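Local coordinates for nicotinamide-nucleotide adenylyltransferase NadR family / Ribosylnicotinamide kinase (Lactococcus lactis subsp. cremoris, PDB 6GYE), which probably phosphorylates nicotinamide riboside through its ribosylnicotinamide kinase domain and transfers an adenylyl group to nicotinamide mononucleotide on the way to NAD+, at residues Q239-N243 and L258-A262; S180-M186 and M294-I300. Residue numbers count along the deposited sequence, not the author numbering.

Contact 1 (Q239-N243 and L258-A262). With NNR (Nicotinamide riboside), chain I.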
loop_
_atom_site.group_PDB
_atom_site.type_symbol
_atom_site.label_atom_id
_atom_site.label_comp_id
_atom_site.label_asym_id
_atom_site.label_seq_id
_atom_site.Cartn_x
_atom_site.Cartn_y
_atom_site.Cartn_z
ATOM N N GLN A 239 8.167 3.920 -16.249
ATOM C CA GLN A 239 7.597 4.901 -15.331
ATOM C C GLN A 239 6.888 4.208 -14.163
ATOM O O GLN A 239 6.986 4.652 -13.012
ATOM C CB GLN A 239 6.622 5.825 -16.060
ATOM C CG GLN A 239 6.151 7.001 -15.204
ATOM C CD GLN A 239 7.254 8.013 -14.956
ATOM O OE1 GLN A 239 7.754 8.630 -15.889
ATOM N NE2 GLN A 239 7.658 8.167 -13.702
ATOM N N TYR A 240 6.195 3.097 -14.435
ATOM C CA TYR A 240 5.498 2.381 -13.372
ATOM C C TYR A 240 6.467 1.861 -12.310
ATOM O O TYR A 240 6.204 1.980 -11.107
ATOM C CB TYR A 240 4.684 1.230 -13.953
ATOM C CG TYR A 240 3.976 0.476 -12.860
ATOM C CD1 TYR A 240 2.753 0.933 -12.352
ATOM C CD2 TYR A 240 4.537 -0.667 -12.308
ATOM C CE1 TYR A 240 2.110 0.253 -11.330
ATOM C CE2 TYR A 240 3.901 -1.351 -11.290
ATOM C CZ TYR A 240 2.698 -0.892 -10.808
ATOM O OH TYR A 240 2.090 -1.590 -9.802
ATOM N N ASP A 241 7.584 1.257 -12.739
ATOM C CA ASP A 241 8.585 0.764 -11.794
ATOM C C ASP A 241 9.218 1.902 -10.996
ATOM O O ASP A 241 9.460 1.771 -9.785
ATOM C CB ASP A 241 9.677 -0.015 -12.545
ATOM C CG ASP A 241 9.164 -1.315 -13.161
ATOM O OD1 ASP A 241 8.065 -1.772 -12.769
ATOM O OD2 ASP A 241 9.863 -1.873 -14.049
ATOM N N ALA A 242 9.524 3.016 -11.662
ATOM C CA ALA A 242 10.091 4.157 -10.954
ATOM C C ALA A 242 9.132 4.659 -9.884
ATOM O O ALA A 242 9.546 4.969 -8.760
ATOM C CB ALA A 242 10.405 5.286 -11.937
ATOM N N ASN A 243 7.846 4.736 -10.222
ATOM C CA ASN A 243 6.844 5.226 -9.289
ATOM C C ASN A 243 6.636 4.264 -8.118
ATOM O O ASN A 243 6.609 4.700 -6.958
ATOM C CB ASN A 243 5.547 5.496 -10.049
ATOM C CG ASN A 243 5.683 6.699 -10.987
ATOM O OD1 ASN A 243 6.685 7.406 -10.931
ATOM N ND2 ASN A 243 4.676 6.951 -11.816
ATOM N N LEU A 258 4.684 11.837 -7.761
ATOM C CA LEU A 258 5.015 11.113 -8.980
ATOM C C LEU A 258 5.050 12.072 -10.163
ATOM O O LEU A 258 4.085 12.805 -10.399
ATOM C CB LEU A 258 4.003 9.992 -9.234
ATOM C CG LEU A 258 3.872 8.950 -8.122
ATOM C CD1 LEU A 258 2.903 7.856 -8.579
ATOM C CD2 LEU A 258 5.254 8.355 -7.729
ATOM N N ASP A 259 6.141 12.024 -10.932
ATOM C CA ASP A 259 6.304 12.848 -12.133
ATOM C C ASP A 259 5.791 12.044 -13.328
ATOM O O ASP A 259 6.535 11.279 -13.964
ATOM C CB ASP A 259 7.763 13.260 -12.312
ATOM C CG ASP A 259 7.926 14.422 -13.295
ATOM O OD1 ASP A 259 6.935 14.749 -13.985
ATOM O OD2 ASP A 259 9.023 15.026 -13.358
ATOM N N THR A 260 4.498 12.222 -13.626
ATOM C CA THR A 260 3.759 11.563 -14.712
ATOM C C THR A 260 3.546 10.070 -14.462
ATOM O O THR A 260 4.084 9.494 -13.510
ATOM C CB THR A 260 4.421 11.768 -16.098
ATOM O OG1 THR A 260 5.543 10.900 -16.261
ATOM C CG2 THR A 260 4.867 13.193 -16.304
ATOM N N ASP A 261 2.746 9.442 -15.314
ATOM C CA ASP A 261 2.283 8.075 -15.104
ATOM C C ASP A 261 1.893 7.488 -16.466
ATOM O O ASP A 261 2.181 8.084 -17.509
ATOM C CB ASP A 261 1.094 8.072 -14.143
ATOM C CG ASP A 261 -0.171 8.530 -14.825
ATOM O OD1 ASP A 261 -0.095 9.432 -15.698
ATOM O OD2 ASP A 261 -1.229 7.951 -14.535
ATOM N N ALA A 262 1.165 6.361 -16.457
ATOM C CA ALA A 262 0.824 5.713 -17.724
ATOM C C ALA A 262 -0.221 6.501 -18.512
ATOM O O ALA A 262 -0.204 6.476 -19.752
ATOM C CB ALA A 262 0.349 4.275 -17.482
HETATM O O2R NNR I . 4.337 -0.638 -6.270
HETATM C C2R NNR I . 2.955 -0.372 -5.991
HETATM C C3R NNR I . 2.206 -1.603 -5.496
HETATM O O3R NNR I . 3.039 -2.768 -5.425
HETATM C C4R NNR I . 1.077 -1.838 -6.487
HETATM C C5R NNR I . -0.281 -1.775 -5.802
HETATM O O5R NNR I . -1.315 -1.957 -6.777
HETATM O O4R NNR I . 1.157 -0.826 -7.494
HETATM C C1R NNR I . 2.249 0.069 -7.264
HETATM N N1 NNR I . 1.746 1.434 -7.102
HETATM C C2 NNR I . 1.833 2.296 -8.124
HETATM C C6 NNR I . 1.205 1.804 -5.933
HETATM C C5 NNR I . 0.721 3.095 -5.752
HETATM C C4 NNR I . 0.799 4.006 -6.795
HETATM C C3 NNR I . 1.363 3.598 -7.996
HETATM C C7 NNR I . 1.465 4.554 -9.146
HETATM O O7 NNR I . 2.313 4.370 -10.004
HETATM N N7 NNR I . 0.622 5.585 -9.202
#

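Contact 2 (S180-M186 and M294-I300)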
loop_
_atom_site.group_PDB
_atom_site.type_symbol
_atom_site.label_atom_id
_atom_site.label_comp_id
_atom_site.label_asym_id
_atom_site.label_seq_id
_atom_site.Cartn_x
_atom_site.Cartn_y
_atom_site.Cartn_z
ATOM N N SER A 180 -0.234 4.604 1.780
ATOM C CA SER A 180 0.473 5.780 1.309
ATOM C C SER A 180 -0.471 6.709 0.554
ATOM O O SER A 180 -1.356 6.259 -0.178
ATOM C CB SER A 180 1.645 5.360 0.422
ATOM O OG SER A 180 2.359 6.509 0.064
ATOM N N LYS A 181 -0.308 8.011 0.772
ATOM C CA LYS A 181 -0.919 9.013 -0.091
ATOM C C LYS A 181 -0.050 9.237 -1.328
ATOM O O LYS A 181 1.182 9.251 -1.243
ATOM C CB LYS A 181 -1.097 10.316 0.683
ATOM C CG LYS A 181 -2.230 10.287 1.744
ATOM C CD LYS A 181 -3.567 10.486 1.111
ATOM C CE LYS A 181 -4.701 10.583 2.145
ATOM N NZ LYS A 181 -4.762 9.323 2.927
ATOM N N VAL A 182 -0.687 9.448 -2.475
ATOM C CA VAL A 182 0.030 9.538 -3.748
ATOM C C VAL A 182 -0.473 10.764 -4.508
ATOM O O VAL A 182 -1.675 10.885 -4.773
ATOM C CB VAL A 182 -0.141 8.256 -4.588
ATOM C CG1 VAL A 182 0.565 8.370 -5.950
ATOM C CG2 VAL A 182 0.372 7.025 -3.823
ATOM N N VAL A 183 0.446 11.665 -4.851
ATOM C CA VAL A 183 0.178 12.851 -5.664
ATOM C C VAL A 183 0.914 12.689 -6.984
ATOM O O VAL A 183 2.139 12.523 -6.991
ATOM C CB VAL A 183 0.662 14.131 -4.961
ATOM C CG1 VAL A 183 0.368 15.360 -5.816
ATOM C CG2 VAL A 183 0.075 14.246 -3.588
ATOM N N THR A 184 0.189 12.783 -8.096
ATOM C CA THR A 184 0.781 12.627 -9.420
ATOM C C THR A 184 0.650 13.930 -10.193
ATOM O O THR A 184 -0.431 14.523 -10.234
ATOM C CB THR A 184 0.107 11.488 -10.195
ATOM O OG1 THR A 184 0.218 10.267 -9.455
ATOM C CG2 THR A 184 0.780 11.308 -11.556
ATOM N N VAL A 185 1.738 14.369 -10.809
ATOM C CA VAL A 185 1.739 15.592 -11.608
ATOM C C VAL A 185 1.709 15.218 -13.084
ATOM O O VAL A 185 2.429 14.316 -13.524
ATOM C CB VAL A 185 2.963 16.469 -11.278
ATOM C CG1 VAL A 185 2.964 17.702 -12.147
ATOM C CG2 VAL A 185 2.980 16.836 -9.794
ATOM N N MET A 186 0.879 15.907 -13.851
ATOM C CA MET A 186 0.671 15.625 -15.267
ATOM C C MET A 186 0.714 16.923 -16.070
ATOM O O MET A 186 0.246 17.969 -15.607
ATOM C CB MET A 186 -0.682 14.910 -15.500
ATOM C CG MET A 186 -0.856 13.585 -14.740
ATOM S SD MET A 186 -2.400 12.747 -15.215
ATOM C CE MET A 186 -2.365 11.317 -14.121
ATOM N N MET A 294 -4.051 6.850 -7.072
ATOM C CA MET A 294 -3.776 8.278 -6.982
ATOM C C MET A 294 -4.795 8.952 -6.079
ATOM O O MET A 294 -6.000 8.703 -6.193
ATOM C CB MET A 294 -3.778 8.921 -8.368
ATOM C CG MET A 294 -2.591 8.451 -9.201
ATOM S SD MET A 294 -2.635 9.022 -10.894
ATOM C CE MET A 294 -3.989 8.062 -11.555
ATOM N N ASP A 295 -4.309 9.803 -5.181
ATOM C CA ASP A 295 -5.197 10.566 -4.317
ATOM C C ASP A 295 -5.422 11.968 -4.837
ATOM O O ASP A 295 -6.503 12.527 -4.643
ATOM C CB ASP A 295 -4.635 10.640 -2.887
ATOM C CG ASP A 295 -4.486 9.274 -2.250
ATOM O OD1 ASP A 295 -5.504 8.691 -1.819
ATOM O OD2 ASP A 295 -3.348 8.758 -2.201
ATOM N N LEU A 296 -4.438 12.521 -5.532
ATOM C CA LEU A 296 -4.507 13.883 -6.035
ATOM C C LEU A 296 -3.740 13.922 -7.342
ATOM O O LEU A 296 -2.617 13.418 -7.399
ATOM C CB LEU A 296 -3.900 14.876 -5.038
ATOM C CG LEU A 296 -3.703 16.276 -5.619
ATOM C CD1 LEU A 296 -5.072 16.884 -5.959
ATOM C CD2 LEU A 296 -2.905 17.177 -4.675
ATOM N N ILE A 297 -4.346 14.507 -8.373
ATOM C CA ILE A 297 -3.746 14.646 -9.692
ATOM C C ILE A 297 -3.635 16.135 -10.007
ATOM O O ILE A 297 -4.650 16.823 -10.178
ATOM C CB ILE A 297 -4.568 13.911 -10.760
ATOM C CG1 ILE A 297 -4.579 12.405 -10.468
ATOM C CG2 ILE A 297 -4.013 14.182 -12.164
ATOM C CD1 ILE A 297 -5.685 11.640 -11.216
ATOM N N LEU A 298 -2.409 16.632 -10.095
ATOM C CA LEU A 298 -2.138 18.029 -10.413
ATOM C C LEU A 298 -1.847 18.162 -11.904
ATOM O O LEU A 298 -0.880 17.579 -12.401
ATOM C CB LEU A 298 -0.946 18.544 -9.602
ATOM C CG LEU A 298 -1.200 18.613 -8.097
ATOM C CD1 LEU A 298 0.062 18.907 -7.343
ATOM C CD2 LEU A 298 -2.245 19.660 -7.780
ATOM N N VAL A 299 -2.661 18.942 -12.612
ATOM C CA VAL A 299 -2.512 19.120 -14.051
ATOM C C VAL A 299 -1.975 20.520 -14.298
ATOM O O VAL A 299 -2.581 21.503 -13.857
ATOM C CB VAL A 299 -3.844 18.908 -14.789
ATOM C CG1 VAL A 299 -3.703 19.269 -16.257
ATOM C CG2 VAL A 299 -4.312 17.462 -14.629
ATOM N N ILE A 300 -0.851 20.620 -15.004
ATOM C CA ILE A 300 -0.301 21.911 -15.413
ATOM C C ILE A 300 -0.862 22.234 -16.797
ATOM O O ILE A 300 -0.482 21.574 -17.777
ATOM C CB ILE A 300 1.230 21.892 -15.425
ATOM C CG1 ILE A 300 1.772 21.499 -14.047
ATOM C CG2 ILE A 300 1.760 23.245 -15.883
ATOM C CD1 ILE A 300 3.308 21.426 -13.993
#

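Contact 1 (Q239-N243 and L258-A262)
The nicotinamide riboside pocket of the kinase domain is lined here by helix 229-247 and the end of strand 255-259. Q239 and N243, one helical turn apart, turn their CA-to-CB bonds toward 258-262. N243 ND2 donates to T260 O (3.1 Å), the hydrogen bond that joins the two segments, while N243 OD1 accepts from Q239 NE2 (3.0 Å) and also from S209. Q239 is held by E210 and Y212 as well; its CG packs on D261 CA at 4.0 Å. T260, with a positive phi of 69°, turns the chain out of the strand, and its OG1 folds back on D259 O (2.5 Å). The ligand lies beside this junction: Y240 OH donates to the ribose oxygen O4R (2.6 Å), L258 CD1 lies 3.3 Å from the amide nitrogen N7, and N243 CB lies 3.4 Å from the amide oxygen O7. D259 faces another way, its carboxylate paired with K193 in a salt bridge and with T194 in a hydrogen bond. D261 then N-caps helix 262-272 through the backbone N of V264. A strand end carrying an acidic residue beside the lysine and threonine of a probable Walker A loop is typical of P-loop kinases.

Contact 2 (S180-M186 and M294-I300)
Strands 181-187 and 296-300 are the two central, neighbouring strands of the parallel sheet in the P-loop NTPase domain; the axes of 181-186 and 296-300 run 4.7 Å apart and 18° from parallel. M294 precedes the strand, its CG 3.4 Å from T184 OG1 and its SD 4.0 Å from M186 CE. D295 starts the pairing: its N donates to V182 O (2.9 Å), and its OD2 takes the amide of V182 N (2.8 Å), a side chain replacing a strand carbonyl. L296 N also reaches V182 O (3.3 Å), while L296 O accepts from T184 N (3.0 Å); its CD2 meets V183 CG1 at 3.9 Å. I297 falls on the sheet face of T184 and M186, with CG2 3.7 Å from M186 SD. L298 bonds through both backbone atoms, N to T184 O (2.9 Å) and O to M186 N (2.8 Å), and its side chain joins V183 and V185 on the face covered by helices 193-203 and 358-370. V299 returns to the M186 face, its CA giving a CA-H...O contact to M186 O at 3.4 Å. I300 N donates to M186 O (2.9 Å), and its CD1 lies 4.2 Å from V185 CG1.

Contacts 1 and 2 share one parallel sheet, with centres about 11 Å apart: 258-259 ends the edge strand that flanks 181-187 on the side away from 296-300. L258 joins them, its N probably hydrogen-bonded to V183 O (2.7 Å) and its O to V185 N (2.9 Å). Its CD1 packs on V182 CG1 at 3.6 Å, and the nearest atoms of the V182 side chain and nicotinamide riboside are about 4 Å apart, so contact 2 also borders the pocket. Farther along, D261 OD1 lies 3.3 Å from M186 CE. In sequence, 239-262 falls between the two strands of contact 2. Both contacts also reach K193 of the probable Walker A loop, through D259 and I300.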